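Local coordinates for protein farnesyl pyrophosphate synthetase (Staphylococcus aureus, PDB 5H9D) that probably makes heptaprenyl diphosphate, as a magnesium-dependent trans-prenyltransferase subunit of the FPP/GGPP synthase family, at residues A[145-150]-A[162-167]; A[211-214]-A[220-223]. All coordinates share one frame; numbering follows the deposited sequence.

Interaction 1 and interaction 2 lie in succession along a largely helical isoprenoid-synthase chain, their centres about 20 Å apart and their nearest atoms about 10 Å apart. Interaction 1 pairs two consecutive antiparallel helices by an arginine-aspartate salt bridge. Interaction 2 joins the end of the next long helix to the short helix after it through one leucine. The connection runs through helix 158-183: opposite its contact with 145-150, I165 packs on M203, Q206 and I207 of helix 188-215, whose end carries 211-214. D213 belongs to the second aspartate-rich motif of the family; interaction 2 is thus probably the nearer to catalysis.

Interaction 1. Residues A[145-150]-A[162-167]; sequences LFQFQD and LRRINR
Q147 lays its CB over the aliphatic part of R164, with CB 3.8 Å from R164 CD. Its CG lies anti to the backbone N and the chain stays extended beyond it, crossing the arginine at about a right angle. The amide plane stands 80° from the guanidinium plane. Q147 OE1 comes to the guanidinium edge, near its plane, but remains 4.1 Å from R164 NE, a neighbour and not a hydrogen-bond partner. Helix 127-150 here runs antiparallel to helix 158-183, the next helix in the all-alpha isoprenoid-synthase fold, and Q147 also touches K168 further along that helix. Two residues on, Q149 turns to the partner protein, its side-chain amide bonding to backbone atoms of S20 and G18 of the HEPPP synthase subunit 1 chain. D150, a turn after Q147, supplies the charge: R164 NH1 donates to D150 OD2 over 3.1 Å in a salt bridge. This bond is bent, with an N-H...O angle of 137°, and reaches the carboxylate from above its plane. The first two torsions of R164, both anti, carry its CD to 3.5 Å from D150 OD2, and the bend at chi3 (79°) turns the guanidinium toward the carboxylate. The other terminal nitrogen, NH2, bonds to I234 O, a second partner for the group.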
loop_
_atom_site.group_PDB
_atom_site.type_symbol
_atom_site.label_atom_id
_atom_site.label_comp_id
_atom_site.label_asym_id
_atom_site.label_seq_id
_atom_site.Cartn_x
_atom_site.Cartn_y
_atom_site.Cartn_z
ATOM N N LEU A 145 -7.301 -8.114 1.590
ATOM C CA LEU A 145 -8.295 -8.513 2.567
ATOM C C LEU A 145 -8.978 -9.831 2.185
ATOM O O LEU A 145 -9.175 -10.703 3.042
ATOM C CB LEU A 145 -9.342 -7.410 2.750
ATOM C CG LEU A 145 -9.014 -6.276 3.730
ATOM C CD1 LEU A 145 -10.023 -5.154 3.593
ATOM C CD2 LEU A 145 -9.004 -6.816 5.126
ATOM N N PHE A 146 -9.344 -9.987 0.914
ATOM C CA PHE A 146 -9.992 -11.240 0.503
ATOM C C PHE A 146 -9.030 -12.417 0.654
ATOM O O PHE A 146 -9.454 -13.536 0.907
ATOM C CB PHE A 146 -10.520 -11.164 -0.941
ATOM C CG PHE A 146 -11.622 -10.159 -1.118
ATOM C CD1 PHE A 146 -12.609 -10.025 -0.157
ATOM C CD2 PHE A 146 -11.640 -9.305 -2.211
ATOM C CE1 PHE A 146 -13.584 -9.058 -0.273
ATOM C CE2 PHE A 146 -12.628 -8.327 -2.334
ATOM C CZ PHE A 146 -13.595 -8.206 -1.360
ATOM N N GLN A 147 -7.736 -12.137 0.531
ATOM C CA GLN A 147 -6.701 -13.152 0.666
ATOM C C GLN A 147 -6.591 -13.633 2.109
ATOM O O GLN A 147 -6.472 -14.834 2.362
ATOM C CB GLN A 147 -5.362 -12.579 0.187
ATOM C CG GLN A 147 -4.122 -13.397 0.514
ATOM C CD GLN A 147 -2.874 -12.847 -0.172
ATOM O OE1 GLN A 147 -2.739 -12.927 -1.402
ATOM N NE2 GLN A 147 -1.967 -12.275 0.614
ATOM N N PHE A 148 -6.632 -12.687 3.046
ATOM C CA PHE A 148 -6.559 -12.990 4.475
ATOM C C PHE A 148 -7.829 -13.724 4.891
ATOM O O PHE A 148 -7.817 -14.584 5.778
ATOM C CB PHE A 148 -6.426 -11.686 5.271
ATOM C CG PHE A 148 -6.306 -11.889 6.759
ATOM C CD1 PHE A 148 -7.381 -12.407 7.500
ATOM C CD2 PHE A 148 -5.114 -11.562 7.424
ATOM C CE1 PHE A 148 -7.274 -12.595 8.868
ATOM C CE2 PHE A 148 -4.993 -11.742 8.794
ATOM C CZ PHE A 148 -6.079 -12.262 9.518
ATOM N N GLN A 149 -8.916 -13.356 4.224
ATOM C CA GLN A 149 -10.243 -13.908 4.431
ATOM C C GLN A 149 -10.363 -15.267 3.729
ATOM O O GLN A 149 -11.253 -16.074 4.034
ATOM C CB GLN A 149 -11.245 -12.908 3.881
ATOM C CG GLN A 149 -12.666 -13.344 3.848
ATOM C CD GLN A 149 -13.543 -12.326 3.136
ATOM O OE1 GLN A 149 -14.006 -11.362 3.740
ATOM N NE2 GLN A 149 -13.755 -12.528 1.840
ATOM N N ASP A 150 -9.452 -15.517 2.792
ATOM C CA ASP A 150 -9.410 -16.779 2.040
ATOM C C ASP A 150 -8.561 -17.804 2.781
ATOM O O ASP A 150 -8.679 -19.007 2.518
ATOM C CB ASP A 150 -8.737 -16.594 0.664
ATOM C CG ASP A 150 -9.712 -16.281 -0.454
ATOM O OD1 ASP A 150 -10.900 -16.644 -0.329
ATOM O OD2 ASP A 150 -9.262 -15.688 -1.470
ATOM N N LEU A 162 -6.378 -16.219 -9.643
ATOM C CA LEU A 162 -5.819 -15.263 -10.613
ATOM C C LEU A 162 -6.265 -13.817 -10.334
ATOM O O LEU A 162 -5.497 -12.852 -10.482
ATOM C CB LEU A 162 -6.264 -15.634 -12.028
ATOM C CG LEU A 162 -5.678 -16.917 -12.603
ATOM C CD1 LEU A 162 -6.128 -17.005 -14.025
ATOM C CD2 LEU A 162 -4.151 -16.941 -12.517
ATOM N N ARG A 163 -7.527 -13.686 -9.946
ATOM C CA ARG A 163 -8.113 -12.394 -9.653
ATOM C C ARG A 163 -7.408 -11.841 -8.408
ATOM O O ARG A 163 -7.250 -10.623 -8.242
ATOM C CB ARG A 163 -9.627 -12.602 -9.455
ATOM C CG ARG A 163 -10.493 -11.360 -9.348
ATOM C CD ARG A 163 -11.881 -11.624 -9.936
ATOM N NE ARG A 163 -12.401 -12.927 -9.538
ATOM C CZ ARG A 163 -13.422 -13.543 -10.140
ATOM N NH1 ARG A 163 -14.036 -12.960 -11.167
ATOM N NH2 ARG A 163 -13.813 -14.753 -9.737
ATOM N N ARG A 164 -6.939 -12.765 -7.567
ATOM C CA ARG A 164 -6.253 -12.448 -6.319
ATOM C C ARG A 164 -4.812 -12.025 -6.537
ATOM O O ARG A 164 -4.301 -11.202 -5.775
ATOM C CB ARG A 164 -6.299 -13.649 -5.349
ATOM C CG ARG A 164 -5.921 -13.351 -3.874
ATOM C CD ARG A 164 -6.355 -14.486 -2.901
ATOM N NE ARG A 164 -5.433 -15.626 -2.944
ATOM C CZ ARG A 164 -5.800 -16.908 -3.023
ATOM N NH1 ARG A 164 -7.086 -17.245 -3.059
ATOM N NH2 ARG A 164 -4.879 -17.858 -3.108
ATOM N N ILE A 165 -4.131 -12.574 -7.541
ATOM C CA ILE A 165 -2.749 -12.155 -7.749
ATOM C C ILE A 165 -2.711 -10.954 -8.677
ATOM O O ILE A 165 -1.680 -10.313 -8.871
ATOM C CB ILE A 165 -1.849 -13.296 -8.287
ATOM C CG1 ILE A 165 -2.302 -13.734 -9.657
ATOM C CG2 ILE A 165 -1.855 -14.459 -7.301
ATOM C CD1 ILE A 165 -1.359 -14.677 -10.257
ATOM N N ASN A 166 -3.868 -10.646 -9.238
ATOM C CA ASN A 166 -3.992 -9.493 -10.096
ATOM C C ASN A 166 -4.015 -8.226 -9.222
ATOM O O ASN A 166 -3.273 -7.267 -9.473
ATOM C CB ASN A 166 -5.273 -9.573 -10.895
ATOM C CG ASN A 166 -5.522 -8.310 -11.672
ATOM O OD1 ASN A 166 -4.712 -7.931 -12.534
ATOM N ND2 ASN A 166 -6.630 -7.628 -11.364
ATOM N N ARG A 167 -4.873 -8.216 -8.200
ATOM C CA ARG A 167 -4.966 -7.069 -7.294
ATOM C C ARG A 167 -3.703 -6.991 -6.426
ATOM O O ARG A 167 -3.071 -5.932 -6.292
ATOM C CB ARG A 167 -6.172 -7.198 -6.371
ATOM C CG ARG A 167 -7.520 -7.297 -7.047
ATOM C CD ARG A 167 -8.536 -7.891 -6.069
ATOM N NE ARG A 167 -9.677 -8.464 -6.770
ATOM C CZ ARG A 167 -10.728 -7.770 -7.207
ATOM N NH1 ARG A 167 -10.808 -6.452 -6.998
ATOM N NH2 ARG A 167 -11.685 -8.396 -7.893
#

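Interaction 2. Residues A[211-214]-A[220-223]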
loop_
_atom_site.group_PDB
_atom_site.type_symbol
_atom_site.label_atom_id
_atom_site.label_comp_id
_atom_site.label_asym_id
_atom_site.label_seq_id
_atom_site.Cartn_x
_atom_site.Cartn_y
_atom_site.Cartn_z
ATOM N N VAL A 211 5.546 -20.616 -7.022
ATOM C CA VAL A 211 6.195 -21.861 -7.357
ATOM C C VAL A 211 7.462 -21.953 -6.506
ATOM O O VAL A 211 7.721 -22.987 -5.908
ATOM C CB VAL A 211 6.542 -21.945 -8.856
ATOM C CG1 VAL A 211 7.261 -23.251 -9.141
ATOM C CG2 VAL A 211 5.279 -21.878 -9.674
ATOM N N LEU A 212 8.214 -20.855 -6.405
ATOM C CA LEU A 212 9.451 -20.846 -5.632
ATOM C C LEU A 212 9.269 -21.000 -4.132
ATOM O O LEU A 212 10.225 -20.964 -3.372
ATOM C CB LEU A 212 10.229 -19.564 -5.894
ATOM C CG LEU A 212 10.857 -19.274 -7.260
ATOM C CD1 LEU A 212 11.598 -17.935 -7.174
ATOM C CD2 LEU A 212 11.781 -20.387 -7.662
ATOM N N ASP A 213 8.041 -21.165 -3.688
ATOM C CA ASP A 213 7.829 -21.300 -2.265
ATOM C C ASP A 213 7.925 -22.779 -1.904
ATOM O O ASP A 213 8.019 -23.135 -0.735
ATOM C CB ASP A 213 6.463 -20.715 -1.879
ATOM C CG ASP A 213 6.469 -20.096 -0.489
ATOM O OD1 ASP A 213 6.276 -20.839 0.503
ATOM O OD2 ASP A 213 6.694 -18.861 -0.397
ATOM N N PHE A 214 7.925 -23.630 -2.927
ATOM C CA PHE A 214 8.008 -25.075 -2.738
ATOM C C PHE A 214 9.327 -25.633 -3.281
ATOM O O PHE A 214 9.881 -26.595 -2.753
ATOM C CB PHE A 214 6.839 -25.760 -3.461
ATOM C CG PHE A 214 5.500 -25.536 -2.810
ATOM C CD1 PHE A 214 5.156 -26.208 -1.636
ATOM C CD2 PHE A 214 4.564 -24.678 -3.380
ATOM C CE1 PHE A 214 3.901 -26.033 -1.048
ATOM C CE2 PHE A 214 3.315 -24.503 -2.797
ATOM C CZ PHE A 214 2.987 -25.186 -1.626
ATOM N N LYS A 220 17.689 -19.507 0.897
ATOM C CA LYS A 220 17.495 -18.491 -0.140
ATOM C C LYS A 220 16.124 -17.789 -0.040
ATOM O O LYS A 220 15.949 -16.673 -0.543
ATOM C CB LYS A 220 17.681 -19.109 -1.538
ATOM C CG LYS A 220 18.033 -18.084 -2.643
ATOM C CD LYS A 220 19.373 -17.372 -2.376
ATOM C CE LYS A 220 19.710 -16.302 -3.432
ATOM N NZ LYS A 220 19.982 -16.840 -4.810
ATOM N N LEU A 221 15.160 -18.436 0.616
ATOM C CA LEU A 221 13.837 -17.835 0.786
ATOM C C LEU A 221 13.733 -16.954 2.031
ATOM O O LEU A 221 12.791 -16.164 2.168
ATOM C CB LEU A 221 12.743 -18.908 0.852
ATOM C CG LEU A 221 12.184 -19.407 -0.480
ATOM C CD1 LEU A 221 10.953 -20.245 -0.235
ATOM C CD2 LEU A 221 11.831 -18.222 -1.354
ATOM N N GLY A 222 14.702 -17.080 2.933
ATOM C CA GLY A 222 14.659 -16.284 4.148
ATOM C C GLY A 222 13.321 -16.544 4.809
ATOM O O GLY A 222 12.652 -15.623 5.284
ATOM N N LYS A 223 12.938 -17.821 4.807
ATOM C CA LYS A 223 11.685 -18.292 5.379
ATOM C C LYS A 223 11.659 -19.790 5.138
ATOM O O LYS A 223 12.410 -20.290 4.304
ATOM C CB LYS A 223 10.495 -17.620 4.692
ATOM C CG LYS A 223 9.488 -17.009 5.660
ATOM C CD LYS A 223 10.169 -16.360 6.877
ATOM C CE LYS A 223 10.027 -17.228 8.146
ATOM N NZ LYS A 223 11.324 -17.553 8.829
#
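L221 carries this contact, pressing its isobutyl group against the backbone of L212 and D213. CD1 leads: it lies 3.9 Å from D213 CA, and L212 O is its closest neighbour. Behind it, CG and CD2 of L221 each come to 3.8 Å from the same L212 O, so the branched end of the leucine lies against this carbonyl oxygen. With chi2 at -169°, CD1 stands anti to CA and reaches far from its own backbone. L212 takes part through its carbonyl oxygen; its side chain stays 5.0 Å or more away. D213 starts off alongside, but its carboxylate swings back, bringing OD2 to 4.5 Å from L221 CD1; this is loose van der Waals contact, and the polar partner of D213 lies elsewhere, OD1 accepting from D228 N. D213 closes the second DDxxD motif, whose aspartates in related synthases bind the magnesium ions that hold the diphosphate. The helix is kinked here: the N atoms of D213 and F214 lack bonds to the preceding turn, and F214 N reaches V211 O at 3.1 Å instead. On the other segment, G222 ends the short helix in a Schellman motif at positive phi (55°), after which K223 NZ forms a salt bridge with D89. The short helix 218-221 lies beside the end of helix 188-215, where V211 and F214 pack against helix 276-296, and F214 also against helix 261-272.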